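Local structure of transcription initiation factor IIB,Transcription initiation factor IIB (Methanocaldococcus vulcanius, 5O9I) at residues Ser60-Lys65 with Leu146-Asn151; Leu121-Glu126 with Gly188-His193. The protein is a mini-intein of transcription factor IIB with the HINT fold, which probably excises itself from its host protein and joins the flanking segments by protein splicing. All blocks are in the same frame, centred on the assembly; numbering follows the deposited sequence.

Contact 1: residues Ser60-Lys65 with Leu146-Asn151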
loop_
_atom_site.group_PDB
_atom_site.type_symbol
_atom_site.label_atom_id
_atom_site.label_comp_id
_atom_site.label_asym_id
_atom_site.label_seq_id
_atom_site.Cartn_x
_atom_site.Cartn_y
_atom_site.Cartn_z
ATOM N N SER A 60 -12.599 11.291 0.074
ATOM C CA SER A 60 -12.280 12.682 0.316
ATOM C C SER A 60 -12.679 13.191 1.723
ATOM O O SER A 60 -12.121 14.199 2.192
ATOM C CB SER A 60 -12.962 13.522 -0.752
ATOM O OG SER A 60 -14.362 13.430 -0.618
ATOM N N ASN A 61 -13.622 12.501 2.373
ATOM C CA ASN A 61 -13.829 12.608 3.833
ATOM C C ASN A 61 -12.899 11.813 4.743
ATOM O O ASN A 61 -13.082 11.834 5.961
ATOM C CB ASN A 61 -15.246 12.216 4.159
ATOM C CG ASN A 61 -16.219 13.159 3.551
ATOM O OD1 ASN A 61 -16.022 14.365 3.623
ATOM N ND2 ASN A 61 -17.258 12.645 2.970
ATOM N N TYR A 62 -11.874 11.187 4.178
ATOM C CA TYR A 62 -10.919 10.404 4.944
ATOM C C TYR A 62 -11.525 9.135 5.558
ATOM O O TYR A 62 -11.032 8.659 6.580
ATOM C CB TYR A 62 -10.204 11.253 6.020
ATOM C CG TYR A 62 -9.260 12.341 5.601
ATOM C CD1 TYR A 62 -8.805 12.477 4.262
ATOM C CD2 TYR A 62 -8.803 13.258 6.564
ATOM C CE1 TYR A 62 -7.931 13.514 3.913
ATOM C CE2 TYR A 62 -7.936 14.302 6.215
ATOM C CZ TYR A 62 -7.532 14.435 4.896
ATOM O OH TYR A 62 -6.661 15.440 4.610
ATOM N N LYS A 63 -12.548 8.592 4.896
ATOM C CA LYS A 63 -13.205 7.384 5.301
ATOM C C LYS A 63 -12.930 6.270 4.315
ATOM O O LYS A 63 -12.941 6.497 3.121
ATOM C CB LYS A 63 -14.691 7.613 5.325
ATOM C CG LYS A 63 -15.160 8.714 6.271
ATOM C CD LYS A 63 -15.001 8.367 7.750
ATOM C CE LYS A 63 -15.691 7.024 8.089
ATOM N NZ LYS A 63 -15.573 6.679 9.535
ATOM N N PHE A 64 -12.744 5.059 4.822
ATOM C CA PHE A 64 -12.511 3.899 4.039
ATOM C C PHE A 64 -13.748 3.371 3.336
ATOM O O PHE A 64 -14.905 3.539 3.787
ATOM C CB PHE A 64 -11.895 2.785 4.874
ATOM C CG PHE A 64 -10.516 3.088 5.375
ATOM C CD1 PHE A 64 -9.564 3.646 4.565
ATOM C CD2 PHE A 64 -10.188 2.800 6.666
ATOM C CE1 PHE A 64 -8.309 3.953 5.026
ATOM C CE2 PHE A 64 -8.901 3.064 7.167
ATOM C CZ PHE A 64 -7.969 3.660 6.339
ATOM N N LYS A 65 -13.472 2.894 2.130
ATOM C CA LYS A 65 -14.456 2.151 1.336
ATOM C C LYS A 65 -13.762 1.295 0.262
ATOM O O LYS A 65 -12.600 1.532 -0.133
ATOM C CB LYS A 65 -15.544 3.060 0.761
ATOM C CG LYS A 65 -15.233 3.840 -0.496
ATOM C CD LYS A 65 -16.578 4.409 -1.010
ATOM C CE LYS A 65 -16.481 5.228 -2.304
ATOM N NZ LYS A 65 -16.126 6.698 -2.182
ATOM N N LEU A 146 -9.223 19.346 11.262
ATOM C CA LEU A 146 -8.966 18.407 12.404
ATOM C C LEU A 146 -10.148 17.791 13.136
ATOM O O LEU A 146 -9.970 16.789 13.762
ATOM C CB LEU A 146 -8.104 19.014 13.501
ATOM C CG LEU A 146 -8.766 19.526 14.780
ATOM C CD1 LEU A 146 -8.114 18.917 16.031
ATOM C CD2 LEU A 146 -8.746 21.060 14.743
ATOM N N GLU A 147 -11.288 18.476 13.149
ATOM C CA GLU A 147 -12.604 17.854 13.188
ATOM C C GLU A 147 -12.576 16.729 12.068
ATOM O O GLU A 147 -13.044 15.583 12.263
ATOM C CB GLU A 147 -13.722 18.917 12.991
ATOM C CG GLU A 147 -14.045 19.897 14.231
ATOM C CD GLU A 147 -13.504 21.398 14.187
ATOM O OE1 GLU A 147 -12.832 21.851 13.201
ATOM O OE2 GLU A 147 -13.772 22.181 15.154
ATOM N N LYS A 148 -11.929 17.008 10.934
ATOM C CA LYS A 148 -11.866 16.023 9.893
ATOM C C LYS A 148 -10.965 14.841 10.270
ATOM O O LYS A 148 -11.361 13.671 10.057
ATOM C CB LYS A 148 -11.419 16.657 8.594
ATOM C CG LYS A 148 -11.782 15.816 7.409
ATOM C CD LYS A 148 -10.928 16.190 6.243
ATOM C CE LYS A 148 -11.420 15.519 4.981
ATOM N NZ LYS A 148 -11.086 16.396 3.803
ATOM N N LEU A 149 -9.774 15.183 10.779
ATOM C CA LEU A 149 -8.841 14.226 11.296
ATOM C C LEU A 149 -9.479 13.351 12.355
ATOM O O LEU A 149 -9.246 12.126 12.400
ATOM C CB LEU A 149 -7.687 14.882 12.024
ATOM C CG LEU A 149 -6.618 15.479 11.153
ATOM C CD1 LEU A 149 -5.429 15.850 11.973
ATOM C CD2 LEU A 149 -6.232 14.504 10.027
ATOM N N ILE A 150 -10.282 13.977 13.206
ATOM C CA ILE A 150 -10.931 13.269 14.283
ATOM C C ILE A 150 -11.946 12.312 13.701
ATOM O O ILE A 150 -12.025 11.175 14.151
ATOM C CB ILE A 150 -11.554 14.249 15.306
ATOM C CG1 ILE A 150 -10.439 14.950 16.092
ATOM C CG2 ILE A 150 -12.361 13.519 16.341
ATOM C CD1 ILE A 150 -10.928 15.990 17.074
ATOM N N ASN A 151 -12.640 12.720 12.654
ATOM C CA ASN A 151 -13.709 11.906 12.089
ATOM C C ASN A 151 -13.227 10.858 11.096
ATOM O O ASN A 151 -14.016 10.160 10.530
ATOM C CB ASN A 151 -14.695 12.794 11.327
ATOM C CG ASN A 151 -15.461 13.705 12.217
ATOM O OD1 ASN A 151 -15.012 14.063 13.311
ATOM N ND2 ASN A 151 -16.654 14.084 11.760
#
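Lys148 of the short helix 147-150 lays its aliphatic chain over one face of the Tyr62 ring, joining that helix to the turn that precedes strand 64-68 in the mainly beta HINT fold of inteins. The packing is close here. Lys148 CE stands over the middle of the ring, 3.7 Å from the Tyr62 centroid and 8° off the normal, a CH-pi contact, while Lys148 CD comes down on the CD2-CE2 side. CG of the lysine is anti to the backbone N (chi1 -160°) and the chain beyond is extended, which carries it across to the ring; the two side chains cross at about a right angle. Lys148 NZ is also over the face, 4.3 Å from the Tyr62 centroid, in cation-pi range, and gives a hydrogen bond of 2.9 Å to Ser60 O, with a C=O...N angle of 168° that puts NZ almost in line with the carbonyl. A long chain with a charged tip suits this place, since it serves ring and carbonyl together. An alanine here would probably leave Ser60 O without this donor and that ring face without its cover. Leu149 adds CD2, oblique to the ring and 4.2 Å from Tyr62 CE2. Tyrosine fits because its ring is buried, touching Phe154, while OH reaches a hydrogen bond with Val107 N.

The other side is looser and lies at the protein surface. Exposed Asn61 meets Lys148 mainly through its backbone, and Lys63, bent at chi2 and chi3, turns its ammonium group to a salt bridge with Asp153. On the way, Lys63 CD passes 3.5 Å from the backbone Asn151 O.

Contact 2: residues Leu121-Glu126 with Gly188-His193; sequences LVLAKE and GGFVLH
Ala124 N gives a backbone hydrogen bond of 2.9 Å to Gly189 O, with the donor tilted 34° from the carbonyl plane. A second backbone bond is unequal to it: Val191 N points almost straight at Val122 O, but at 3.5 Å the bond is weak. Between them Leu123 CA lies 3.5 Å from Gly189 O, a CA-H...O contact.

These bonds make a single beta bridge, Leu123 with Phe190, where the edge strand 120-124 meets strand 190-193 of the C-terminal hairpin in the HINT fold. The strand directions differ by 116°, far from antiparallel, in keeping with pairing that stops after one bridge.

The apolar contacts centre on Leu123 and Phe190, whose side chains run alongside each other in the same direction. Leu123 CD2 sits over the middle of the Phe190 ring, a CH-pi contact 3.5 Å from its centroid; a branched leucine can point one methyl down onto such a face. Leu121 CD1 meets the same ring at its edge, 4.3 Å from Phe190 CE2. Val122 CG1 and Val191 CG2 touch at 4.1 Å, and both valines also pack on Phe100.

Glycine suits the turn for steric reasons. Gly189 has a positive phi of 67°, and a CB there would clash with Ala124 CB.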
loop_
_atom_site.group_PDB
_atom_site.type_symbol
_atom_site.label_atom_id
_atom_site.label_comp_id
_atom_site.label_asym_id
_atom_site.label_seq_id
_atom_site.Cartn_x
_atom_site.Cartn_y
_atom_site.Cartn_z
ATOM N N LEU A 121 2.998 8.968 10.896
ATOM C CA LEU A 121 2.450 8.271 9.741
ATOM C C LEU A 121 1.011 7.967 9.943
ATOM O O LEU A 121 0.555 7.848 11.061
ATOM C CB LEU A 121 3.194 6.974 9.507
ATOM C CG LEU A 121 4.594 7.135 8.931
ATOM C CD1 LEU A 121 5.070 5.771 8.443
ATOM C CD2 LEU A 121 4.660 8.156 7.818
ATOM N N VAL A 122 0.300 7.862 8.832
ATOM C CA VAL A 122 -1.140 7.576 8.820
ATOM C C VAL A 122 -1.331 6.063 8.631
ATOM O O VAL A 122 -0.717 5.450 7.737
ATOM C CB VAL A 122 -1.840 8.331 7.681
ATOM C CG1 VAL A 122 -3.322 8.234 7.871
ATOM C CG2 VAL A 122 -1.510 9.798 7.686
ATOM N N LEU A 123 -2.136 5.473 9.499
ATOM C CA LEU A 123 -2.589 4.075 9.334
ATOM C C LEU A 123 -4.080 3.996 9.632
ATOM O O LEU A 123 -4.670 4.986 10.150
ATOM C CB LEU A 123 -1.852 3.092 10.272
ATOM C CG LEU A 123 -0.354 2.930 10.172
ATOM C CD1 LEU A 123 0.435 4.025 10.894
ATOM C CD2 LEU A 123 0.038 1.544 10.721
ATOM N N ALA A 124 -4.634 2.831 9.310
ATOM C CA ALA A 124 -6.047 2.462 9.496
ATOM C C ALA A 124 -6.414 2.273 10.989
ATOM O O ALA A 124 -5.631 1.797 11.785
ATOM C CB ALA A 124 -6.306 1.171 8.724
ATOM N N LYS A 125 -7.575 2.776 11.356
ATOM C CA LYS A 125 -8.149 2.589 12.692
ATOM C C LYS A 125 -8.444 1.157 13.045
ATOM O O LYS A 125 -9.059 0.488 12.271
ATOM C CB LYS A 125 -9.465 3.343 12.860
ATOM C CG LYS A 125 -9.394 4.631 13.690
ATOM C CD LYS A 125 -10.837 5.242 13.834
ATOM C CE LYS A 125 -10.951 6.616 14.469
ATOM N NZ LYS A 125 -9.887 7.490 13.880
ATOM N N GLU A 126 -7.918 0.698 14.176
ATOM C CA GLU A 126 -8.352 -0.492 14.942
ATOM C C GLU A 126 -8.012 -1.909 14.512
ATOM O O GLU A 126 -8.401 -2.881 15.207
ATOM C CB GLU A 126 -9.841 -0.416 15.203
ATOM C CG GLU A 126 -10.196 0.585 16.283
ATOM C CD GLU A 126 -11.729 0.705 16.390
ATOM O OE1 GLU A 126 -12.363 1.232 15.439
ATOM O OE2 GLU A 126 -12.294 0.234 17.389
ATOM N N GLY A 188 -0.816 -3.720 10.033
ATOM C CA GLY A 188 -1.395 -2.525 10.580
ATOM C C GLY A 188 -2.200 -1.600 9.623
ATOM O O GLY A 188 -2.666 -0.520 10.056
ATOM N N GLY A 189 -2.375 -1.949 8.353
ATOM C CA GLY A 189 -3.171 -1.115 7.489
ATOM C C GLY A 189 -2.531 0.228 7.227
ATOM O O GLY A 189 -3.139 1.269 7.311
ATOM N N PHE A 190 -1.270 0.195 6.921
ATOM C CA PHE A 190 -0.565 1.369 6.539
ATOM C C PHE A 190 -1.159 1.895 5.244
ATOM O O PHE A 190 -1.324 1.110 4.286
ATOM C CB PHE A 190 0.866 0.992 6.250
ATOM C CG PHE A 190 1.738 0.891 7.458
ATOM C CD1 PHE A 190 1.899 -0.305 8.113
ATOM C CD2 PHE A 190 2.526 1.978 7.850
ATOM C CE1 PHE A 190 2.771 -0.395 9.218
ATOM C CE2 PHE A 190 3.400 1.887 8.931
ATOM C CZ PHE A 190 3.516 0.708 9.619
ATOM N N VAL A 191 -1.415 3.201 5.189
ATOM C CA VAL A 191 -1.964 3.817 3.954
ATOM C C VAL A 191 -0.859 4.166 2.943
ATOM O O VAL A 191 0.071 4.924 3.268
ATOM C CB VAL A 191 -2.684 5.132 4.241
ATOM C CG1 VAL A 191 -3.372 5.637 3.002
ATOM C CG2 VAL A 191 -3.663 4.945 5.402
ATOM N N LEU A 192 -0.976 3.663 1.719
ATOM C CA LEU A 192 0.023 3.883 0.678
ATOM C C LEU A 192 -0.532 4.807 -0.360
ATOM O O LEU A 192 -1.722 4.728 -0.635
ATOM C CB LEU A 192 0.309 2.553 0.003
ATOM C CG LEU A 192 1.342 1.601 0.649
ATOM C CD1 LEU A 192 1.563 1.843 2.129
ATOM C CD2 LEU A 192 0.907 0.164 0.523
ATOM N N HIS A 193 0.312 5.672 -0.929
ATOM C CA HIS A 193 -0.077 6.640 -2.013
ATOM C C HIS A 193 0.485 6.272 -3.374
ATOM O O HIS A 193 1.671 5.931 -3.488
ATOM C CB HIS A 193 0.451 8.038 -1.687
ATOM C CG HIS A 193 0.069 9.079 -2.694
ATOM N ND1 HIS A 193 -1.244 9.405 -2.984
ATOM C CD2 HIS A 193 0.831 9.882 -3.470
ATOM C CE1 HIS A 193 -1.272 10.353 -3.906
ATOM N NE2 HIS A 193 -0.026 10.669 -4.210
#

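How the contacts relate
Contact 1 lies at the surface, its centre about 18 Å from the centre of the chain, while contact 2 is buried, about 9 Å from it; the two centres are about 13 Å apart. They cross along the chain, since Leu146-Asn151 falls between the two segments of contact 2. Direct packing joins them where Phe64 CE2 comes 3.6 Å from Ala124 CB. Asp153 and strand 154-162 link them further: Asp153 makes backbone hydrogen bonds with both Tyr62 and Lys125, Lys125 NZ bonds to Phe154 O, and Leu123 pairs with Ile155. Gly188-His193 of contact 2 belongs to the C-terminal end of the intein domain, where splicing chemistry would be expected by analogy with other inteins; contact 1 is more peripheral.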